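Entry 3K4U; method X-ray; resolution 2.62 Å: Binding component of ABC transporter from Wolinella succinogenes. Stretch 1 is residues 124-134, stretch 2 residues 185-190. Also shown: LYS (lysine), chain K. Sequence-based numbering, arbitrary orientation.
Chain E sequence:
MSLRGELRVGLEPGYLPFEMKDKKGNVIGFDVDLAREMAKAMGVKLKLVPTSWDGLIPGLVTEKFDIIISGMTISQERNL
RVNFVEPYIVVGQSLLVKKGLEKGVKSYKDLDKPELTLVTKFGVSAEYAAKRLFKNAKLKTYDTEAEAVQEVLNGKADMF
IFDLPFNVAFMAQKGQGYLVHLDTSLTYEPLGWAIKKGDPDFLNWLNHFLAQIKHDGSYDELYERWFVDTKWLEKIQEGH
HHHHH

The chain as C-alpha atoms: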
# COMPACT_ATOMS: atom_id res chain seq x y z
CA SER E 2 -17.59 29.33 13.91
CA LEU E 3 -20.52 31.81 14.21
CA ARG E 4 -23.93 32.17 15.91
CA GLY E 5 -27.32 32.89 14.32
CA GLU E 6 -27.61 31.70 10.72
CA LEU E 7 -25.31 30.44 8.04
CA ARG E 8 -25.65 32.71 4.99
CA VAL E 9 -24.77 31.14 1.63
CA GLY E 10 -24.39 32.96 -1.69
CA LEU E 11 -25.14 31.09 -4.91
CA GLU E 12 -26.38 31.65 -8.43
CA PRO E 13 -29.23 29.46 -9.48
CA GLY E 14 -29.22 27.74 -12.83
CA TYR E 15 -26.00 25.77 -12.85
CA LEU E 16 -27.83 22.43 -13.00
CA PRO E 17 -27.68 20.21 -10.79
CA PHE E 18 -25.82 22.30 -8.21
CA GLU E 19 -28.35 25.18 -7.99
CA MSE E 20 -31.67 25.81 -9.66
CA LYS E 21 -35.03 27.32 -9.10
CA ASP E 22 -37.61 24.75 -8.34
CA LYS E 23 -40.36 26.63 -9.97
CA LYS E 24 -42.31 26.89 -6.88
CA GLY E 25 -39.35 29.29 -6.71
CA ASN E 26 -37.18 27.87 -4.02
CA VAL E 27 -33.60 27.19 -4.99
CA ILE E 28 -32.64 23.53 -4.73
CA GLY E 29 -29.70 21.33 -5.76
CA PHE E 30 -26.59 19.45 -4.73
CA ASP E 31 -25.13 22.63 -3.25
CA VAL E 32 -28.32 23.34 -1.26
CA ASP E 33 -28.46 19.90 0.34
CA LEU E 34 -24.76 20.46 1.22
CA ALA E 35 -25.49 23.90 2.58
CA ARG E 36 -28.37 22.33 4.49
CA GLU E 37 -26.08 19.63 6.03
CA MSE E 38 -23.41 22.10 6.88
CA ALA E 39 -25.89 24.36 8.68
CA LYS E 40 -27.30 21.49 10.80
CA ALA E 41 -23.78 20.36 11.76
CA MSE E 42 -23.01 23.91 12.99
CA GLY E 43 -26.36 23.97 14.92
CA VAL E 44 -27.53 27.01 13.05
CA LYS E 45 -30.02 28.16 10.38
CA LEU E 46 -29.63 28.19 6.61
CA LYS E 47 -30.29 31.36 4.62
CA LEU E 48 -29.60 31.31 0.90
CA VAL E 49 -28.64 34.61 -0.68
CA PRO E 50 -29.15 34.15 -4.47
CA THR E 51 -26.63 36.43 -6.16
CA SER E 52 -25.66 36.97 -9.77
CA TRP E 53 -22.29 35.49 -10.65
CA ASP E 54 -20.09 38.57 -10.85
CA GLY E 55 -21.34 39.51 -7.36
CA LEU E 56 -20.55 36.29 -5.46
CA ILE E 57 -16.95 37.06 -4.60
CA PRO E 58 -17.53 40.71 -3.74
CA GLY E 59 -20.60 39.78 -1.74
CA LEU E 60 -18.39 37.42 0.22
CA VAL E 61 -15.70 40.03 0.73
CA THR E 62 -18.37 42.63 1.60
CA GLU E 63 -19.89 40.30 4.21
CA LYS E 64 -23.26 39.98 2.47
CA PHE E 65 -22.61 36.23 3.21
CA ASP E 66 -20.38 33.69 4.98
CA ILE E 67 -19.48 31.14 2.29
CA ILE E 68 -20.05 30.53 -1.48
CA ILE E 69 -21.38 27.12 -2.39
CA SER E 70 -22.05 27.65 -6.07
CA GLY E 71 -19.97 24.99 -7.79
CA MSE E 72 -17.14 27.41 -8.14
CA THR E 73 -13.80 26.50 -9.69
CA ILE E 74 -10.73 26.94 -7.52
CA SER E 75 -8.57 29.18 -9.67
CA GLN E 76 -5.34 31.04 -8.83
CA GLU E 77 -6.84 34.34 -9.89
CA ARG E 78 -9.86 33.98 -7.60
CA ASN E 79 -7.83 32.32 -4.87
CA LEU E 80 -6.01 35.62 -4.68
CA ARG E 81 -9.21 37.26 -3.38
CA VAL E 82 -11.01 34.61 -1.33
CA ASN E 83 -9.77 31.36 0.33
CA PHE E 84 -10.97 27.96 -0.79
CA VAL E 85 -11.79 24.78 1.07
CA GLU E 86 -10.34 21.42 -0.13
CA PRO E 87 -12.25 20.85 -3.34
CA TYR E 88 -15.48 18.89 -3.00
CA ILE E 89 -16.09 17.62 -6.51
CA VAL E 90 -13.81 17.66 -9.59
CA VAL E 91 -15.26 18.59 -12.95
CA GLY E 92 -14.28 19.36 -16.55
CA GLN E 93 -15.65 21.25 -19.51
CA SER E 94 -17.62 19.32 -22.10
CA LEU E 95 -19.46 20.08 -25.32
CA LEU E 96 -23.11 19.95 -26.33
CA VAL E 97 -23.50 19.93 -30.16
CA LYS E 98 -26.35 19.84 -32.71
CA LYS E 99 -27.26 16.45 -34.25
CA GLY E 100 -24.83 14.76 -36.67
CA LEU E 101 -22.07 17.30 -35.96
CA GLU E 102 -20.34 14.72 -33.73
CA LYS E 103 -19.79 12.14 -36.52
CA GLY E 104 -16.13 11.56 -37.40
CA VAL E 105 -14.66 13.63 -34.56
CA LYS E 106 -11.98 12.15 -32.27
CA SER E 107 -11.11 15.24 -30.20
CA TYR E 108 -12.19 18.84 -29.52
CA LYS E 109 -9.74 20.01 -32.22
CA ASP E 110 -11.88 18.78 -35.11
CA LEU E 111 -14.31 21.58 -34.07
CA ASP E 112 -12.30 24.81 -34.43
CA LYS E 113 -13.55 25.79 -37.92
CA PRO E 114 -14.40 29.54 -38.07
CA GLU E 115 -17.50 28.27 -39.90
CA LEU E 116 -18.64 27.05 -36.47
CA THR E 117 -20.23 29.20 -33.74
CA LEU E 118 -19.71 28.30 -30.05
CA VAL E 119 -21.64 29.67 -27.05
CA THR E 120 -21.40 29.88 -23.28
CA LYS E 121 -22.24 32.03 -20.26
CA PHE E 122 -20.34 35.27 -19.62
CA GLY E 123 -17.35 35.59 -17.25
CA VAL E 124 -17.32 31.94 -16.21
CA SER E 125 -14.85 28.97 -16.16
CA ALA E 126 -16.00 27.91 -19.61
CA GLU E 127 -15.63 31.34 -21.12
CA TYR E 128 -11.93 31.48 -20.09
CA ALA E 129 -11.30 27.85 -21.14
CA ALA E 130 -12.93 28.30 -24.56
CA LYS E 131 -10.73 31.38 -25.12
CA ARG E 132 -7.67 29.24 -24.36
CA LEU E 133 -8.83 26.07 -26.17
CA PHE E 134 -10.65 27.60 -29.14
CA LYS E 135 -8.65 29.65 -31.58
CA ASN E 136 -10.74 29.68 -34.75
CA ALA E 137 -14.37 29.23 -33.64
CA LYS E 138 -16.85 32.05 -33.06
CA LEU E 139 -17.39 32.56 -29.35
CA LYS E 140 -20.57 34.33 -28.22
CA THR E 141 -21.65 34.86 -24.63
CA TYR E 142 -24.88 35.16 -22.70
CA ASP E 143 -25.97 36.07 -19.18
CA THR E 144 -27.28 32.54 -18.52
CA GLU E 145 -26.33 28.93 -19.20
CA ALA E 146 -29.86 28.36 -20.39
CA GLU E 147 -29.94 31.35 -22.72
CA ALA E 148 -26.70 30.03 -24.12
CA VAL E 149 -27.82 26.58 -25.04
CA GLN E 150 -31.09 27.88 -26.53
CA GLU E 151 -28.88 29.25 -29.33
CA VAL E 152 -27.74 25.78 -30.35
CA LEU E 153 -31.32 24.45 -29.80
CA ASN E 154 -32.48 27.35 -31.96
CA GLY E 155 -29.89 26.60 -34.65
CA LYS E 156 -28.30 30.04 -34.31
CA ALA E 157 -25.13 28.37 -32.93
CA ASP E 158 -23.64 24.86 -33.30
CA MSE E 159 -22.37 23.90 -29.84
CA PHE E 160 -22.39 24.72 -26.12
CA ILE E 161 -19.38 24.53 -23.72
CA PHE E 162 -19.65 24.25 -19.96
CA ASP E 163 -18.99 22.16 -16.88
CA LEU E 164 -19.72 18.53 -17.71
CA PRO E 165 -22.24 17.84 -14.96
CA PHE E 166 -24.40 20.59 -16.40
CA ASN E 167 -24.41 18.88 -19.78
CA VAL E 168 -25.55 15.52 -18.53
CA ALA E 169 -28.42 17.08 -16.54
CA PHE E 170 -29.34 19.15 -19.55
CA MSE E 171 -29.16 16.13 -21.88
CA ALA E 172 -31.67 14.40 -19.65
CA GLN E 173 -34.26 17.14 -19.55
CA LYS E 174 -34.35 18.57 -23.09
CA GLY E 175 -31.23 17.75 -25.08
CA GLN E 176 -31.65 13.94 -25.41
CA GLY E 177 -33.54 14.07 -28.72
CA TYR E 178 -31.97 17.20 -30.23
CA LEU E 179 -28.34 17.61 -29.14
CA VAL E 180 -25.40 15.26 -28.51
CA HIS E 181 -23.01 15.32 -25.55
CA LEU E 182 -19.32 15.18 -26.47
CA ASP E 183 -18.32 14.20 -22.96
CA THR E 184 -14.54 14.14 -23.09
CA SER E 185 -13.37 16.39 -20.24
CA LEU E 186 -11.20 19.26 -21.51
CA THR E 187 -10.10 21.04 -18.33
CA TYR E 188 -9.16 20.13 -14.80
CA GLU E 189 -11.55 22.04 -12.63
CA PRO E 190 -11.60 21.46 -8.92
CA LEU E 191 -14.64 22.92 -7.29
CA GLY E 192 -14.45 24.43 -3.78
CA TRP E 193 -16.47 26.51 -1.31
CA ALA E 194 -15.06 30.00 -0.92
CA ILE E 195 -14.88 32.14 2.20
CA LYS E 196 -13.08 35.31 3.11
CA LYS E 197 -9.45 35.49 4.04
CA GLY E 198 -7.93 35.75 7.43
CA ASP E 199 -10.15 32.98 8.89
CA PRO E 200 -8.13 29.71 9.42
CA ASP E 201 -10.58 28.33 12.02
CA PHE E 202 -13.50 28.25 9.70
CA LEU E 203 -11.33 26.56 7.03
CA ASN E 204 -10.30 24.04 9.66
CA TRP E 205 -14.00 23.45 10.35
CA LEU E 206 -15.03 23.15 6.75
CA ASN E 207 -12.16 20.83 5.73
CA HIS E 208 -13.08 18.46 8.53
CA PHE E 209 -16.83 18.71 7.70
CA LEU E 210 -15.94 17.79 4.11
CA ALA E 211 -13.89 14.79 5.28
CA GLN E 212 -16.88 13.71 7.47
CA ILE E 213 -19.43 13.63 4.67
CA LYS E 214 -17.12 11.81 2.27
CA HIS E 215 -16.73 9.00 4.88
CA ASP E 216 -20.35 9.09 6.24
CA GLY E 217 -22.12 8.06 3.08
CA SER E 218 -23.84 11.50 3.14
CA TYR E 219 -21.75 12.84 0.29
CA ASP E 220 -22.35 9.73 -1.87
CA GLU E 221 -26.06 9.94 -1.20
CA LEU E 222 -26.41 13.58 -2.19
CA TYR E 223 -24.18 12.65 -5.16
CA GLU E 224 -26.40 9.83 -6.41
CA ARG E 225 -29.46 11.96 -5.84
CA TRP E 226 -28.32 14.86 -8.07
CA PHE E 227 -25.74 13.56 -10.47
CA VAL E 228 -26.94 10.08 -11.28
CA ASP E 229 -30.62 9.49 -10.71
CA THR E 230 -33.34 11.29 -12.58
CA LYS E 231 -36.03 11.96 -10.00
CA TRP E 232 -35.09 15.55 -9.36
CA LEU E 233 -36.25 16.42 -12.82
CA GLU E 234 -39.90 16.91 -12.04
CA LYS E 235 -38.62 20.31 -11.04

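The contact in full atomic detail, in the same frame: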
# COMPACT_ATOMS: atom_id res chain seq x y z
N VAL E 124 -17.20 33.17 -16.99
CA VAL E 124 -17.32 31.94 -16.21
C VAL E 124 -16.24 30.92 -16.69
O VAL E 124 -15.73 31.03 -17.80
CB VAL E 124 -18.76 31.43 -16.39
CG1 VAL E 124 -18.81 30.14 -17.13
CG2 VAL E 124 -19.43 31.35 -15.11
N SER E 125 -15.90 29.93 -15.85
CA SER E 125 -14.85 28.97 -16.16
C SER E 125 -14.80 28.64 -17.64
O SER E 125 -13.73 28.68 -18.25
CB SER E 125 -15.07 27.66 -15.43
OG SER E 125 -14.28 27.58 -14.27
N ALA E 126 -15.94 28.31 -18.22
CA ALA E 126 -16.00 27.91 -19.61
C ALA E 126 -15.52 29.04 -20.52
O ALA E 126 -14.76 28.82 -21.46
CB ALA E 126 -17.41 27.50 -19.96
N GLU E 127 -15.95 30.26 -20.24
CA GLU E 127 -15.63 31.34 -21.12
C GLU E 127 -14.12 31.51 -21.26
O GLU E 127 -13.63 31.71 -22.38
CB GLU E 127 -16.27 32.62 -20.64
CG GLU E 127 -16.51 33.57 -21.78
CD GLU E 127 -15.93 34.91 -21.50
OE1 GLU E 127 -16.04 35.38 -20.34
OE2 GLU E 127 -15.38 35.50 -22.45
N TYR E 128 -13.40 31.40 -20.13
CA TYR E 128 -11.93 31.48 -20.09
C TYR E 128 -11.23 30.26 -20.74
O TYR E 128 -10.22 30.41 -21.44
CB TYR E 128 -11.45 31.70 -18.65
CG TYR E 128 -12.12 32.89 -18.00
CD1 TYR E 128 -11.75 34.21 -18.34
CD2 TYR E 128 -13.15 32.71 -17.05
CE1 TYR E 128 -12.40 35.31 -17.77
CE2 TYR E 128 -13.79 33.82 -16.46
CZ TYR E 128 -13.41 35.11 -16.84
OH TYR E 128 -14.03 36.21 -16.26
N ALA E 129 -11.77 29.08 -20.50
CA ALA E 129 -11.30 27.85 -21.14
C ALA E 129 -11.47 27.93 -22.66
O ALA E 129 -10.49 27.81 -23.41
CB ALA E 129 -12.01 26.62 -20.58
N ALA E 130 -12.70 28.17 -23.13
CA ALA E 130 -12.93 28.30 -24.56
C ALA E 130 -11.99 29.31 -25.22
O ALA E 130 -11.57 29.10 -26.36
CB ALA E 130 -14.36 28.65 -24.85
N LYS E 131 -11.64 30.39 -24.53
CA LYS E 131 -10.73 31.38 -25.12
C LYS E 131 -9.31 30.82 -25.25
O LYS E 131 -8.60 31.13 -26.19
CB LYS E 131 -10.75 32.69 -24.33
CG LYS E 131 -11.99 33.50 -24.57
CD LYS E 131 -12.20 34.54 -23.49
CE LYS E 131 -11.91 35.95 -24.00
NZ LYS E 131 -12.06 36.95 -22.92
N ARG E 132 -8.91 29.98 -24.29
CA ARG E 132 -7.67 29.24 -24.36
C ARG E 132 -7.74 28.16 -25.44
O ARG E 132 -6.97 28.18 -26.38
CB ARG E 132 -7.38 28.59 -23.00
CG ARG E 132 -6.53 29.39 -22.02
CD ARG E 132 -6.38 28.63 -20.69
NE ARG E 132 -6.33 27.18 -20.90
CZ ARG E 132 -7.18 26.28 -20.37
NH1 ARG E 132 -8.17 26.67 -19.55
NH2 ARG E 132 -7.03 24.98 -20.64
N LEU E 133 -8.69 27.23 -25.29
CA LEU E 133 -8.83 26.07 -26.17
C LEU E 133 -9.24 26.38 -27.60
O LEU E 133 -8.76 25.74 -28.52
CB LEU E 133 -9.83 25.07 -25.59
CG LEU E 133 -9.37 23.83 -24.81
CD1 LEU E 133 -8.15 24.05 -23.94
CD2 LEU E 133 -10.52 23.32 -23.96
N PHE E 134 -10.15 27.33 -27.79
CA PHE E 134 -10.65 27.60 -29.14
C PHE E 134 -10.04 28.86 -29.73
O PHE E 134 -10.02 29.93 -29.11
CB PHE E 134 -12.18 27.59 -29.19
CG PHE E 134 -12.78 26.23 -28.94
CD1 PHE E 134 -13.00 25.35 -30.00
CD2 PHE E 134 -13.09 25.80 -27.66
CE1 PHE E 134 -13.54 24.09 -29.78
CE2 PHE E 134 -13.62 24.53 -27.43
CZ PHE E 134 -13.85 23.68 -28.49
N SER E 185 -13.73 15.29 -21.13
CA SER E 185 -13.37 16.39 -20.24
C SER E 185 -12.21 17.17 -20.82
O SER E 185 -11.21 16.55 -21.19
CB SER E 185 -12.95 15.81 -18.89
OG SER E 185 -12.29 16.79 -18.08
N LEU E 186 -12.30 18.49 -20.90
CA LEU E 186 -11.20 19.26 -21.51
C LEU E 186 -10.40 20.16 -20.56
O LEU E 186 -9.39 20.74 -20.97
CB LEU E 186 -11.71 20.07 -22.70
CG LEU E 186 -12.78 19.41 -23.59
CD1 LEU E 186 -13.23 20.32 -24.70
CD2 LEU E 186 -12.32 18.09 -24.15
N THR E 187 -10.84 20.27 -19.31
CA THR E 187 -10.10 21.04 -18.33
C THR E 187 -9.96 20.23 -17.06
O THR E 187 -10.49 19.12 -16.94
CB THR E 187 -10.74 22.44 -18.05
OG1 THR E 187 -12.18 22.36 -18.06
CG2 THR E 187 -10.28 23.48 -19.08
N TYR E 188 -9.22 20.76 -16.10
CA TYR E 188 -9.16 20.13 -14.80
C TYR E 188 -9.64 21.17 -13.85
O TYR E 188 -8.94 22.17 -13.60
CB TYR E 188 -7.74 19.69 -14.43
CG TYR E 188 -7.72 19.06 -13.08
CD1 TYR E 188 -8.09 17.72 -12.91
CD2 TYR E 188 -7.39 19.81 -11.95
CE1 TYR E 188 -8.10 17.13 -11.63
CE2 TYR E 188 -7.41 19.24 -10.69
CZ TYR E 188 -7.75 17.91 -10.54
OH TYR E 188 -7.74 17.36 -9.26
N GLU E 189 -10.87 20.97 -13.35
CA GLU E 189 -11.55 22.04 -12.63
C GLU E 189 -12.06 21.64 -11.29
O GLU E 189 -13.19 21.21 -11.17
CB GLU E 189 -12.61 22.73 -13.48
CG GLU E 189 -11.98 23.73 -14.45
CD GLU E 189 -12.96 24.24 -15.48
OE1 GLU E 189 -12.52 24.78 -16.52
OE2 GLU E 189 -14.18 24.11 -15.25
N PRO E 190 -11.21 21.74 -10.28
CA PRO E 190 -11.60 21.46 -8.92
C PRO E 190 -12.55 22.51 -8.40
O PRO E 190 -12.35 23.73 -8.59
CB PRO E 190 -10.28 21.56 -8.16
CG PRO E 190 -9.44 22.40 -8.99
CD PRO E 190 -9.79 22.08 -10.40
N LYS K . -17.36 26.14 -12.50
CA LYS K . -17.99 27.30 -13.09
C LYS K . -17.18 28.51 -12.71
O LYS K . -16.59 28.53 -11.63
CB LYS K . -19.42 27.45 -12.55
CG LYS K . -20.35 28.27 -13.43
CD LYS K . -21.32 29.03 -12.59
CE LYS K . -22.49 29.58 -13.40
NZ LYS K . -23.61 30.05 -12.53
OXT LYS K . -17.10 29.49 -13.45

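The helix spanning residues 125–133 packs along the segment 185–190, which runs as loop until it enters a strand at Glu189. The two stretches meet in opposite sense: the closest CA pairings are Ser125 with Glu189, Ala129 with Thr187 and Leu133 with Leu186, so that moving along the helix from Ser125 to Leu133 corresponds to moving back along the second stretch from Glu189 to Leu186. The spacing of four residues between Ser125, Ala129 and Leu133 places all three on one face of the helix, each with its CA-to-CB bond directed toward the other stretch. The contact is modest, with 252 Å² buried over both sides, and no hydrogen bond crosses it.

Part of the contact is apolar. At the C-terminal end of the helix, Leu133 CD2 lies 3.7 Å from Leu186 CB, and these two residues each contribute one of the larger covered areas. One turn earlier, at Ala129, the backbones are nearer than at the other two pairings, with 7.5 Å between Ala129 CA and Thr187 CA. Here the methyl group of Thr187 faces the helix, and Ala129 CB is 3.9 Å from Thr187 CG2. The same methyl is approached by Arg132, whose NH1 is also 3.9 Å from Thr187 CG2. The methyl sits at the edge of the guanidinium, near its plane, rather than over its face, so this is a van der Waals contact with the edge of the charged group.

One pair of polar atoms meets across the interface without bonding. Ser125 OG and Glu189 OE2 are 3.6 Å apart, too far to be counted as a hydrogen bond, and both atoms find hydrogen-bonding partners elsewhere in the structure. Within the second stretch, Thr187 OG1 donates a weak hydrogen bond to Glu189 OE1 at 2.9 Å. This links the two side chains that face the helix on alternate residues, while Tyr188 between them is out of reach of it. Thr187 CG2 makes the closest approach to Ala129 and Arg132, while OG1 bonds Glu189 and is also hydrogen-bonded elsewhere in the structure.

The helix is held by its own backbone ladder, from Ala129 N to Ser125 O (3.0 Å) through Phe134 N to Ala130 O (2.7 Å). Val124 occupies the N-cap position, and its carbonyl accepts only weak bonds, from Glu127 N to Val124 O at 2.6 Å and from Tyr128 N to Val124 O at 3.3 Å. On the part of the helix beyond reach of the second stretch, Lys131 NZ and Glu127 OE2 form a long salt bridge of 3.7 Å.

The N-terminal end of the helix, with the N-cap residue Val124, also meets the bound lysine. Ser125 N donates a nearly linear hydrogen bond to the ligand carboxylate, 2.7 Å from Ser125 N to lysine OXT with an angle of 171°, and Val124 CG2 approaches lysine OXT to 3.4 Å. Ser125 thus bonds the ligand through its backbone N, and its CA-to-CB bond is directed toward the second stretch.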